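Local structure of xylulose kinase (Bifidobacterium adolescentis ATCC 15703, 3I8B) at residues A162-P167 against T202-A207; A328-G333 against L408-D413. The protein probably phosphorylates D-xylulose to D-xylulose 5-phosphate at the expense of ATP, as a member of the FGGY carbohydrate kinase family. All coordinates share one frame; numbering follows the deposited sequence.

Contact 1 comes first along the chain, in the N-terminal FGGY region: strand 163-165 leads into helix 167-175, and the chain then passes strand 193-195 and helix 196-199 before the turn at 202-204 closes the loop back onto that strand. Contact 2 opens only later, in the C-terminal FGGY region, where the end of strand 324-330 meets the long helix 396-420 and closes a loop of 74 residues. The two loops therefore follow in series, neither nested nor crossed. The centres of the two contacts lie about 28 Å apart on opposite sides of the chain's centre, so each ties together parts of its own half of this actin-like ATPase-clan kinase.

Contact 1: residues A162-P167 against T202-A207; sequences AAICLP and TIYYDA
An ST turn at Thr202 to Tyr204 packs against strand 163-165 and Leu166, which follows it; the strand pairs antiparallel with strand 78-80 in the N-terminal half of the FGGY kinase fold. Tyr204 reaches across with its phenol end, and Tyr204 OH lies 3.3 Å from Ile164 CG2. With this methyl anti to the backbone N, the branch points at the phenol end and approaches the ring obliquely. No direct hydrogen bond spans the segments; instead a water in the plane of the Tyr204 ring, at its edge, sits 2.7 Å from Tyr204 OH and donates to Ile164 O at 2.9 Å. The strand carbonyl and the buried phenol thus share one polar partner. Beside this bridge, Leu166 CD1 meets Thr202 CG2 at 3.8 Å, methyl against methyl, while Thr143 of helix 143-153 packs against Leu166, Thr202 and Tyr204. Leu166 is also the N-cap residue of helix 167-175, and its side chain lies about 6 Å from that of His75, a predicted substrate-binding residue. Thr202 CB lies over the centre of the Tyr204 ring, 3.4 Å above its plane. Thr202 OG1, also hydrogen-bonded to Ala199 O, accepts from Tyr204 N at 3.1 Å, with an N-H...O angle of 161°.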
loop_
_atom_site.group_PDB
_atom_site.type_symbol
_atom_site.label_atom_id
_atom_site.label_comp_id
_atom_site.label_asym_id
_atom_site.label_seq_id
_atom_site.Cartn_x
_atom_site.Cartn_y
_atom_site.Cartn_z
ATOM N N ALA A 162 14.197 14.856 15.266
ATOM C CA ALA A 162 15.170 15.433 14.340
ATOM C C ALA A 162 14.964 14.912 12.909
ATOM O O ALA A 162 15.386 15.542 11.937
ATOM C CB ALA A 162 16.589 15.174 14.817
ATOM N N ALA A 163 14.325 13.752 12.782
ATOM C CA ALA A 163 14.032 13.180 11.471
ATOM C C ALA A 163 12.781 12.305 11.525
ATOM O O ALA A 163 12.501 11.665 12.530
ATOM C CB ALA A 163 15.249 12.367 10.927
ATOM N N ILE A 164 12.023 12.287 10.437
ATOM C CA ILE A 164 10.904 11.369 10.323
ATOM C C ILE A 164 11.136 10.530 9.081
ATOM O O ILE A 164 11.458 11.079 8.039
ATOM C CB ILE A 164 9.567 12.113 10.142
ATOM C CG1 ILE A 164 9.418 13.250 11.168
ATOM C CG2 ILE A 164 8.407 11.129 10.261
ATOM C CD1 ILE A 164 8.218 14.136 10.896
ATOM N N CYS A 165 10.961 9.207 9.184
ATOM C CA CYS A 165 11.098 8.342 8.015
ATOM C C CYS A 165 10.200 7.112 8.096
ATOM O O CYS A 165 9.575 6.841 9.123
ATOM C CB CYS A 165 12.569 7.935 7.790
ATOM S SG CYS A 165 13.206 6.840 9.093
ATOM N N LEU A 166 10.099 6.397 6.987
ATOM C CA LEU A 166 9.226 5.230 6.914
ATOM C C LEU A 166 10.045 3.948 7.128
ATOM O O LEU A 166 11.272 3.992 7.121
ATOM C CB LEU A 166 8.473 5.228 5.587
ATOM C CG LEU A 166 7.105 5.938 5.640
ATOM C CD1 LEU A 166 7.166 7.359 6.243
ATOM C CD2 LEU A 166 6.487 5.968 4.255
ATOM N N PRO A 167 9.368 2.809 7.354
ATOM C CA PRO A 167 10.098 1.567 7.642
ATOM C C PRO A 167 11.155 1.191 6.583
ATOM O O PRO A 167 12.298 0.923 6.950
ATOM C CB PRO A 167 8.979 0.519 7.736
ATOM C CG PRO A 167 7.776 1.316 8.173
ATOM C CD PRO A 167 7.906 2.613 7.415
ATOM N N THR A 202 2.713 9.479 3.105
ATOM C CA THR A 202 2.866 10.252 4.343
ATOM C C THR A 202 1.752 11.290 4.578
ATOM O O THR A 202 1.476 11.666 5.724
ATOM C CB THR A 202 4.215 11.000 4.366
ATOM O OG1 THR A 202 4.276 11.915 3.262
ATOM C CG2 THR A 202 5.377 10.013 4.274
ATOM N N ILE A 203 1.115 11.710 3.482
ATOM C CA ILE A 203 0.303 12.941 3.375
ATOM C C ILE A 203 0.982 14.241 3.848
ATOM O O ILE A 203 0.307 15.205 4.241
ATOM C CB ILE A 203 -1.168 12.794 3.892
ATOM C CG1 ILE A 203 -1.239 12.739 5.419
ATOM C CG2 ILE A 203 -1.848 11.611 3.220
ATOM C CD1 ILE A 203 -2.672 12.924 5.966
ATOM N N TYR A 204 2.318 14.251 3.803
ATOM C CA TYR A 204 3.100 15.492 3.817
ATOM C C TYR A 204 4.080 15.558 2.649
ATOM O O TYR A 204 5.079 16.290 2.688
ATOM C CB TYR A 204 3.819 15.754 5.147
ATOM C CG TYR A 204 4.617 14.612 5.737
ATOM C CD1 TYR A 204 5.839 14.237 5.190
ATOM C CD2 TYR A 204 4.180 13.953 6.889
ATOM C CE1 TYR A 204 6.594 13.211 5.737
ATOM C CE2 TYR A 204 4.936 12.919 7.457
ATOM C CZ TYR A 204 6.150 12.557 6.865
ATOM O OH TYR A 204 6.916 11.535 7.398
ATOM N N TYR A 205 3.771 14.799 1.606
ATOM C CA TYR A 205 4.557 14.840 0.367
ATOM C C TYR A 205 3.644 14.863 -0.850
ATOM O O TYR A 205 2.653 14.136 -0.910
ATOM C CB TYR A 205 5.505 13.642 0.290
ATOM C CG TYR A 205 6.244 13.511 -1.027
ATOM C CD1 TYR A 205 7.368 14.284 -1.298
ATOM C CD2 TYR A 205 5.812 12.621 -2.002
ATOM C CE1 TYR A 205 8.051 14.167 -2.524
ATOM C CE2 TYR A 205 6.480 12.495 -3.213
ATOM C CZ TYR A 205 7.596 13.264 -3.473
ATOM O OH TYR A 205 8.258 13.121 -4.689
ATOM N N ASP A 206 3.974 15.704 -1.817
ATOM C CA ASP A 206 3.211 15.745 -3.058
ATOM C C ASP A 206 4.036 15.277 -4.259
ATOM O O ASP A 206 4.944 15.979 -4.717
ATOM C CB ASP A 206 2.656 17.144 -3.320
ATOM C CG ASP A 206 1.813 17.198 -4.588
ATOM O OD1 ASP A 206 0.796 16.469 -4.670
ATOM O OD2 ASP A 206 2.177 17.954 -5.504
ATOM N N ALA A 207 3.689 14.095 -4.765
ATOM C CA ALA A 207 4.423 13.433 -5.853
ATOM C C ALA A 207 4.396 14.224 -7.153
ATOM O O ALA A 207 5.410 14.327 -7.841
ATOM C CB ALA A 207 3.895 12.012 -6.081
HETATM O O HOH W 1 9.239 10.904 6.210
#

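Contact 2: residues A328-G333 against L408-D413; sequences ACTING and LCSQRD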
loop_
_atom_site.group_PDB
_atom_site.type_symbol
_atom_site.label_atom_id
_atom_site.label_comp_id
_atom_site.label_asym_id
_atom_site.label_seq_id
_atom_site.Cartn_x
_atom_site.Cartn_y
_atom_site.Cartn_z
ATOM N N ALA A 328 -7.380 1.557 -4.088
ATOM C CA ALA A 328 -8.723 1.482 -3.541
ATOM C C ALA A 328 -8.857 0.337 -2.555
ATOM O O ALA A 328 -8.894 -0.831 -2.951
ATOM C CB ALA A 328 -9.729 1.319 -4.663
ATOM N N CYS A 329 -8.945 0.667 -1.270
ATOM C CA CYS A 329 -9.153 -0.353 -0.248
ATOM C C CYS A 329 -10.636 -0.616 -0.001
ATOM O O CYS A 329 -11.431 0.313 0.082
ATOM C CB CYS A 329 -8.481 0.044 1.066
ATOM S SG CYS A 329 -6.710 0.266 0.910
ATOM N N THR A 330 -10.997 -1.892 0.096
ATOM C CA THR A 330 -12.349 -2.275 0.466
ATOM C C THR A 330 -12.311 -3.048 1.785
ATOM O O THR A 330 -11.525 -3.985 1.948
ATOM C CB THR A 330 -13.017 -3.117 -0.644
ATOM O OG1 THR A 330 -12.091 -4.105 -1.129
ATOM C CG2 THR A 330 -13.459 -2.226 -1.805
ATOM N N ILE A 331 -13.137 -2.640 2.740
ATOM C CA ILE A 331 -13.246 -3.361 4.007
ATOM C C ILE A 331 -13.710 -4.778 3.737
ATOM O O ILE A 331 -13.215 -5.747 4.316
ATOM C CB ILE A 331 -14.300 -2.725 4.924
ATOM C CG1 ILE A 331 -13.936 -1.271 5.243
ATOM C CG2 ILE A 331 -14.466 -3.566 6.192
ATOM C CD1 ILE A 331 -12.780 -1.141 6.202
ATOM N N ASN A 332 -14.671 -4.886 2.832
ATOM C CA ASN A 332 -15.324 -6.156 2.587
ATOM C C ASN A 332 -14.826 -6.876 1.348
ATOM O O ASN A 332 -15.189 -6.546 0.215
ATOM C CB ASN A 332 -16.837 -5.959 2.560
ATOM C CG ASN A 332 -17.357 -5.441 3.885
ATOM O OD1 ASN A 332 -17.511 -6.200 4.839
ATOM N ND2 ASN A 332 -17.585 -4.137 3.962
ATOM N N GLY A 333 -13.984 -7.870 1.583
ATOM C CA GLY A 333 -13.528 -8.733 0.513
ATOM C C GLY A 333 -14.072 -10.116 0.774
ATOM O O GLY A 333 -15.280 -10.328 0.783
ATOM N N LEU A 408 -17.867 -9.454 -5.943
ATOM C CA LEU A 408 -17.268 -9.104 -7.233
ATOM C C LEU A 408 -17.681 -7.736 -7.746
ATOM O O LEU A 408 -16.866 -7.027 -8.326
ATOM C CB LEU A 408 -17.594 -10.160 -8.289
ATOM C CG LEU A 408 -16.721 -11.414 -8.249
ATOM C CD1 LEU A 408 -15.266 -11.065 -8.517
ATOM C CD2 LEU A 408 -16.855 -12.094 -6.907
ATOM N N CYS A 409 -18.950 -7.378 -7.537
ATOM C CA CYS A 409 -19.480 -6.086 -7.968
ATOM C C CYS A 409 -18.810 -4.899 -7.281
ATOM O O CYS A 409 -18.615 -3.856 -7.898
ATOM C CB CYS A 409 -20.998 -6.022 -7.753
ATOM S SG CYS A 409 -21.942 -6.850 -9.066
ATOM N N SER A 410 -18.493 -5.055 -5.996
ATOM C CA SER A 410 -17.778 -4.027 -5.256
ATOM C C SER A 410 -16.408 -3.793 -5.891
ATOM O O SER A 410 -16.003 -2.653 -6.096
ATOM C CB SER A 410 -17.601 -4.446 -3.794
ATOM O OG SER A 410 -16.720 -3.560 -3.121
ATOM N N GLN A 411 -15.700 -4.874 -6.203
ATOM C CA GLN A 411 -14.393 -4.751 -6.843
ATOM C C GLN A 411 -14.530 -4.085 -8.220
ATOM O O GLN A 411 -13.697 -3.263 -8.604
ATOM C CB GLN A 411 -13.702 -6.115 -6.953
ATOM C CG GLN A 411 -13.307 -6.736 -5.612
ATOM C CD GLN A 411 -12.565 -5.759 -4.699
ATOM O OE1 GLN A 411 -11.779 -4.936 -5.160
ATOM N NE2 GLN A 411 -12.813 -5.855 -3.403
ATOM N N ARG A 412 -15.589 -4.415 -8.955
ATOM C CA ARG A 412 -15.847 -3.723 -10.212
ATOM C C ARG A 412 -16.084 -2.247 -9.961
ATOM O O ARG A 412 -15.555 -1.402 -10.676
ATOM C CB ARG A 412 -17.057 -4.292 -10.941
ATOM C CG ARG A 412 -17.613 -3.322 -11.970
ATOM C CD ARG A 412 -16.746 -3.252 -13.219
ATOM N NE ARG A 412 -17.276 -4.188 -14.193
ATOM C CZ ARG A 412 -17.920 -3.838 -15.298
ATOM N NH1 ARG A 412 -18.069 -2.561 -15.607
ATOM N NH2 ARG A 412 -18.394 -4.775 -16.105
ATOM N N ASP A 413 -16.913 -1.946 -8.963
ATOM C CA ASP A 413 -17.177 -0.568 -8.575
ATOM C C ASP A 413 -15.862 0.177 -8.374
ATOM O O ASP A 413 -15.725 1.311 -8.789
ATOM C CB ASP A 413 -18.016 -0.510 -7.288
ATOM C CG ASP A 413 -18.969 0.679 -7.268
ATOM O OD1 ASP A 413 -19.191 1.278 -8.340
ATOM O OD2 ASP A 413 -19.508 1.011 -6.191
HETATM O O HOH W 2 -10.582 -3.241 -3.145
HETATM O O HOH W 3 -15.167 -7.443 -2.841
HETATM O O HOH W 4 -16.791 -4.533 -0.738
#
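Thr330, at the C-terminal end of strand 324-330 in the mixed sheet of the C-terminal FGGY domain, meets helix 396-420 through one direct hydrogen bond, and three bridging waters complete the contact. The tight part is at Thr330. Its OG1 takes the amide N-H of Gln411 NE2 at 3.0 Å and 158°, lying only 8° out of the amide plane. Gln411 leaves its helix with CG beside the backbone N and then bends at chi2 (-49°), which swings the amide over to the threonine. Thr330 CG2 meanwhile touches Ser410 OG at 3.8 Å. A water reinforces this corner: it donates to Ala328 O and to Gln411 OE1 and lies 2.7 Å from Thr330 OG1, so both ends of the glutamine amide are held. A valine in place of Thr330 would probably leave Gln411 NE2 without its protein acceptor and that water with one partner fewer, making the amide easier to turn.

Toward Asn332 the packing is looser and runs through water, for the direct gap from Asn332 O to Gln411 NE2 is 4.4 Å. One water accepts from Gln411 NE2 and donates to Asn332 O at 3.2 Å. Another donates to Asn332 O at 2.7 Å and accepts from Ser410 OG at 2.6 Å.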